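Long-range contacts in transmembrane oligosaccharyl transferase, putative (Archaeoglobus fulgidus, PDB 3VGP), which belongs to the AglB family of archaeal membrane proteins and is represented here by its C-terminal globular domain: residues A[13-18]-A[86-91]; A[91-96]-A[135-140]. The protein carries 1 engineered substitution. All coordinates share one frame; numbering follows the deposited sequence.

Contact 1. Residues A[13-18]-A[86-91]; sequences EWMRTS and VRYVVT
Y88 buries the largest share of this contact, closely followed by M15, its ring meeting W14, M15 and S18 of helix segment 13-18. With CG anti to the carbonyl carbon, the tyrosine sends its hydroxyl to the helix, where S18 OG lies in the plane of the ring beyond its edge and forms a short hydrogen bond to Y88 OH (2.6 Å). S18 reaches it because OG stands anti to its own backbone N. The six-membered ring of W14 directs its edge at the face of Y88 in an offset edge-to-face pair, the planes at 61°. Helix 6-20 here covers one face of the mixed sheet; its segment 13-18 runs antiparallel to strand 88-91, the two axes 11.1 Å apart at closest approach. M15, a selenomethionine bent at its last torsion (chi3 -78°), slides past the tyrosine in a Met-aromatic contact: SE sits obliquely to the ring, 4.7 Å from its centroid, and meets Y88 CB at 3.7 Å. The same selenium touches V90 CG2 at 3.6 Å, the two side chains meeting tip to tip, while I158 also packs on M15. R87 brings its guanidinium face-on over S18 OG without bonding to it; its salt bridge goes to E160.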
# COMPACT_ATOMS: atom_id res chain seq x y z
N GLU A 13 -9.99 -9.60 4.69
CA GLU A 13 -10.61 -10.92 4.63
C GLU A 13 -10.84 -11.35 3.19
O GLU A 13 -10.71 -12.54 2.86
CB GLU A 13 -11.95 -10.90 5.38
CG GLU A 13 -12.68 -12.24 5.38
CD GLU A 13 -11.80 -13.40 5.80
OE1 GLU A 13 -11.12 -13.29 6.84
OE2 GLU A 13 -11.79 -14.42 5.09
N TRP A 14 -11.17 -10.40 2.32
CA TRP A 14 -11.39 -10.70 0.91
C TRP A 14 -10.07 -11.15 0.28
O TRP A 14 -10.04 -12.08 -0.53
CB TRP A 14 -11.90 -9.46 0.18
CG TRP A 14 -12.19 -9.71 -1.28
CD1 TRP A 14 -13.36 -10.14 -1.83
CD2 TRP A 14 -11.27 -9.55 -2.37
NE1 TRP A 14 -13.23 -10.26 -3.19
CE2 TRP A 14 -11.96 -9.91 -3.55
CE3 TRP A 14 -9.93 -9.15 -2.46
CZ2 TRP A 14 -11.35 -9.87 -4.81
CZ3 TRP A 14 -9.33 -9.11 -3.71
CH2 TRP A 14 -10.04 -9.47 -4.87
N MSE A 15 -8.98 -10.49 0.66
CA MSE A 15 -7.67 -10.84 0.12
C MSE A 15 -7.17 -12.17 0.67
O MSE A 15 -6.57 -12.95 -0.05
CB MSE A 15 -6.66 -9.74 0.41
CG MSE A 15 -6.97 -8.44 -0.31
SE MSE A 15 -5.60 -7.11 -0.05
CE MSE A 15 -6.10 -6.55 1.72
N ARG A 16 -7.40 -12.41 1.96
CA ARG A 16 -6.96 -13.66 2.57
C ARG A 16 -7.65 -14.81 1.85
O ARG A 16 -7.03 -15.81 1.52
CB ARG A 16 -7.31 -13.67 4.05
N THR A 17 -8.95 -14.64 1.60
CA THR A 17 -9.73 -15.66 0.91
C THR A 17 -9.19 -15.88 -0.50
O THR A 17 -9.10 -17.02 -0.96
CB THR A 17 -11.22 -15.25 0.84
OG1 THR A 17 -11.76 -15.19 2.17
CG2 THR A 17 -12.03 -16.24 0.02
N SER A 18 -8.83 -14.80 -1.17
CA SER A 18 -8.29 -14.90 -2.52
C SER A 18 -6.92 -15.57 -2.52
O SER A 18 -6.57 -16.28 -3.46
CB SER A 18 -8.18 -13.51 -3.15
OG SER A 18 -7.63 -13.58 -4.45
N VAL A 86 4.48 -9.03 -4.46
CA VAL A 86 3.17 -8.57 -4.01
C VAL A 86 2.10 -8.76 -5.08
O VAL A 86 2.34 -8.50 -6.26
CB VAL A 86 3.23 -7.07 -3.62
CG1 VAL A 86 1.83 -6.47 -3.59
CG2 VAL A 86 3.90 -6.92 -2.26
N ARG A 87 0.93 -9.23 -4.67
CA ARG A 87 -0.19 -9.43 -5.59
C ARG A 87 -1.17 -8.28 -5.45
O ARG A 87 -1.77 -7.84 -6.43
CB ARG A 87 -0.92 -10.74 -5.29
CG ARG A 87 -2.16 -10.92 -6.15
CD ARG A 87 -2.83 -12.26 -5.91
NE ARG A 87 -4.00 -12.43 -6.76
CZ ARG A 87 -4.81 -13.48 -6.72
NH1 ARG A 87 -5.86 -13.54 -7.53
NH2 ARG A 87 -4.58 -14.47 -5.86
N TYR A 88 -1.33 -7.80 -4.22
CA TYR A 88 -2.26 -6.71 -3.94
C TYR A 88 -1.63 -5.49 -3.29
O TYR A 88 -0.75 -5.61 -2.43
CB TYR A 88 -3.39 -7.19 -3.03
CG TYR A 88 -4.25 -8.28 -3.63
CD1 TYR A 88 -4.98 -8.06 -4.79
CD2 TYR A 88 -4.36 -9.52 -3.01
CE1 TYR A 88 -5.79 -9.05 -5.33
CE2 TYR A 88 -5.17 -10.53 -3.55
CZ TYR A 88 -5.88 -10.28 -4.71
OH TYR A 88 -6.68 -11.26 -5.25
N VAL A 89 -2.10 -4.33 -3.71
CA VAL A 89 -1.68 -3.05 -3.14
C VAL A 89 -2.99 -2.43 -2.67
O VAL A 89 -3.97 -2.40 -3.41
CB VAL A 89 -1.03 -2.13 -4.20
CG1 VAL A 89 -0.76 -0.77 -3.59
CG2 VAL A 89 0.28 -2.74 -4.68
N VAL A 90 -3.01 -1.93 -1.44
CA VAL A 90 -4.24 -1.37 -0.89
C VAL A 90 -4.09 0.08 -0.48
O VAL A 90 -3.11 0.45 0.18
CB VAL A 90 -4.71 -2.18 0.33
CG1 VAL A 90 -6.10 -1.72 0.77
CG2 VAL A 90 -4.72 -3.66 0.00
N THR A 91 -5.06 0.91 -0.87
CA THR A 91 -5.05 2.33 -0.53
C THR A 91 -6.34 2.68 0.22
O THR A 91 -7.24 1.85 0.33
CB THR A 91 -4.93 3.23 -1.79
OG1 THR A 91 -6.10 3.07 -2.61
CG2 THR A 91 -3.69 2.84 -2.60

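Contact 2. Residues A[91-96]-A[135-140]; sequences TADEIT and RLHMEN
The imidazole of H137 is gripped at two points of its edge and covered on one face. T91 OG1 and D93 OD1 both lie close to the ring plane, at ND1 and NE2 respectively, and the A92 carbonyl oxygen stands over one face, 3.8 Å above the plane and offset toward the rim. The carboxylate of D93 is turned almost square to the ring, the planes 85° apart. H137 NE2 donates to D93 OD1 over 2.8 Å in a nearly straight bond (165°) that uses the anti lone pair of the oxygen. On the other nitrogen, H137 ND1 and T91 OG1 are hydrogen-bonded at 2.7 Å. The histidine enters this setting from helix 132-138 with CG anti to its backbone N (chi1 -157°), and H137 CE1 lies 3.4 Å from A92 C, so the backbone itself packs on the ring. T96 contributes a methyl, its CG2 coming obliquely to 3.6 Å from H137 CD2. Meanwhile T96 OG1 donates to D93 O at 2.8 Å, on a lone pair of that carbonyl, which also accepts from T96 N; together they close the 3-10 turn that follows strand 88-91 and carries the aspartate. D155 OD2 takes the D93 backbone N-H, and K157 bonds to the H137 carbonyl oxygen, tying both sides to the neighbouring strand region. With each ring nitrogen hydrogen-bonded, the imidazole is fixed in its rotation as well as its position. The NE2-H to carboxylate bond would polarise the ring and could favour its cationic form, an effect that burial of the ring may offset.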
# COMPACT_ATOMS: atom_id res chain seq x y z
N THR A 91 -5.06 0.91 -0.87
CA THR A 91 -5.05 2.33 -0.53
C THR A 91 -6.34 2.68 0.22
O THR A 91 -7.24 1.85 0.33
CB THR A 91 -4.93 3.23 -1.79
OG1 THR A 91 -6.10 3.07 -2.61
CG2 THR A 91 -3.69 2.84 -2.60
N ALA A 92 -6.40 3.90 0.74
CA ALA A 92 -7.58 4.37 1.47
C ALA A 92 -7.46 5.89 1.57
O ALA A 92 -6.37 6.43 1.41
CB ALA A 92 -7.64 3.75 2.86
N ASP A 93 -8.57 6.57 1.84
CA ASP A 93 -8.51 8.03 1.92
C ASP A 93 -7.48 8.50 2.94
O ASP A 93 -6.79 9.50 2.71
CB ASP A 93 -9.87 8.63 2.30
CG ASP A 93 -10.89 8.55 1.18
OD1 ASP A 93 -10.49 8.37 0.01
OD2 ASP A 93 -12.10 8.69 1.48
N GLU A 94 -7.37 7.78 4.05
CA GLU A 94 -6.44 8.15 5.12
C GLU A 94 -4.98 8.37 4.72
O GLU A 94 -4.29 9.15 5.36
CB GLU A 94 -6.50 7.13 6.26
CG GLU A 94 -6.02 5.73 5.88
CD GLU A 94 -5.90 4.80 7.07
OE1 GLU A 94 -5.51 3.62 6.88
OE2 GLU A 94 -6.19 5.24 8.21
N ILE A 95 -4.49 7.67 3.70
CA ILE A 95 -3.09 7.87 3.32
C ILE A 95 -2.90 8.88 2.21
O ILE A 95 -1.80 9.05 1.68
CB ILE A 95 -2.40 6.52 2.94
CG1 ILE A 95 -3.06 5.89 1.71
CG2 ILE A 95 -2.48 5.55 4.10
CD1 ILE A 95 -2.28 4.68 1.18
N THR A 96 -3.98 9.57 1.85
CA THR A 96 -3.94 10.58 0.80
C THR A 96 -4.09 11.97 1.42
O THR A 96 -4.28 12.10 2.63
CB THR A 96 -5.08 10.39 -0.21
OG1 THR A 96 -6.31 10.87 0.35
CG2 THR A 96 -5.22 8.91 -0.56
N ARG A 135 -2.11 8.40 -8.61
CA ARG A 135 -2.61 7.69 -9.78
C ARG A 135 -3.40 6.44 -9.41
O ARG A 135 -4.23 5.98 -10.19
CB ARG A 135 -1.46 7.36 -10.73
CG ARG A 135 -1.17 8.50 -11.70
CD ARG A 135 0.19 8.35 -12.33
NE ARG A 135 1.24 8.78 -11.42
CZ ARG A 135 2.54 8.61 -11.64
NH1 ARG A 135 2.94 8.01 -12.75
NH2 ARG A 135 3.42 9.03 -10.76
N LEU A 136 -3.13 5.88 -8.24
CA LEU A 136 -3.88 4.71 -7.80
C LEU A 136 -5.22 5.14 -7.21
O LEU A 136 -6.28 4.91 -7.80
CB LEU A 136 -3.10 3.93 -6.73
CG LEU A 136 -1.88 3.12 -7.18
CD1 LEU A 136 -1.06 2.68 -5.98
CD2 LEU A 136 -2.35 1.91 -7.96
N HIS A 137 -5.16 5.81 -6.07
CA HIS A 137 -6.36 6.22 -5.36
C HIS A 137 -7.24 7.30 -5.99
O HIS A 137 -8.46 7.19 -5.97
CB HIS A 137 -6.00 6.65 -3.94
CG HIS A 137 -7.13 6.57 -2.97
ND1 HIS A 137 -7.55 5.38 -2.42
CD2 HIS A 137 -7.95 7.52 -2.47
CE1 HIS A 137 -8.57 5.60 -1.61
NE2 HIS A 137 -8.83 6.90 -1.63
N MSE A 138 -6.62 8.35 -6.53
CA MSE A 138 -7.39 9.44 -7.13
C MSE A 138 -7.91 9.14 -8.53
O MSE A 138 -8.94 9.68 -8.93
CB MSE A 138 -6.57 10.73 -7.18
CG MSE A 138 -5.87 11.12 -5.89
SE MSE A 138 -6.91 10.93 -4.29
CE MSE A 138 -5.75 9.72 -3.41
N GLU A 139 -7.20 8.29 -9.27
CA GLU A 139 -7.61 7.98 -10.64
C GLU A 139 -7.96 6.51 -10.87
O GLU A 139 -8.13 6.09 -12.01
CB GLU A 139 -6.51 8.36 -11.63
CG GLU A 139 -6.00 9.78 -11.51
CD GLU A 139 -5.06 10.16 -12.63
OE1 GLU A 139 -4.27 9.30 -13.07
OE2 GLU A 139 -5.11 11.33 -13.08
N ASN A 140 -8.05 5.74 -9.78
CA ASN A 140 -8.36 4.31 -9.87
C ASN A 140 -7.47 3.55 -10.84
O ASN A 140 -7.91 2.60 -11.50
CB ASN A 140 -9.84 4.10 -10.24
CG ASN A 140 -10.78 4.44 -9.10
OD1 ASN A 140 -10.40 4.37 -7.93
ND2 ASN A 140 -12.02 4.79 -9.43

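Strand 88-91 serves both contacts, using its two faces and its end. In contact 1, Y88 and V90 face helix 6-20, in a partly buried interface dominated by aromatic, selenium and aliphatic packing with one hydroxyl pair. V89 points away from that helix; its CG1 lies 4.2 Å from L136 CD1, joining the contacts across the sheet on the side lined by helix 58-69. T91, the shared residue, takes no part in contact 1 and turns its hydroxyl to contact 2. There the loop following the strand meets helix 132-138 in a more fully buried setting, though no nearer the centre of the chain, and through directed polar bonds. The centres are about 16 Å apart.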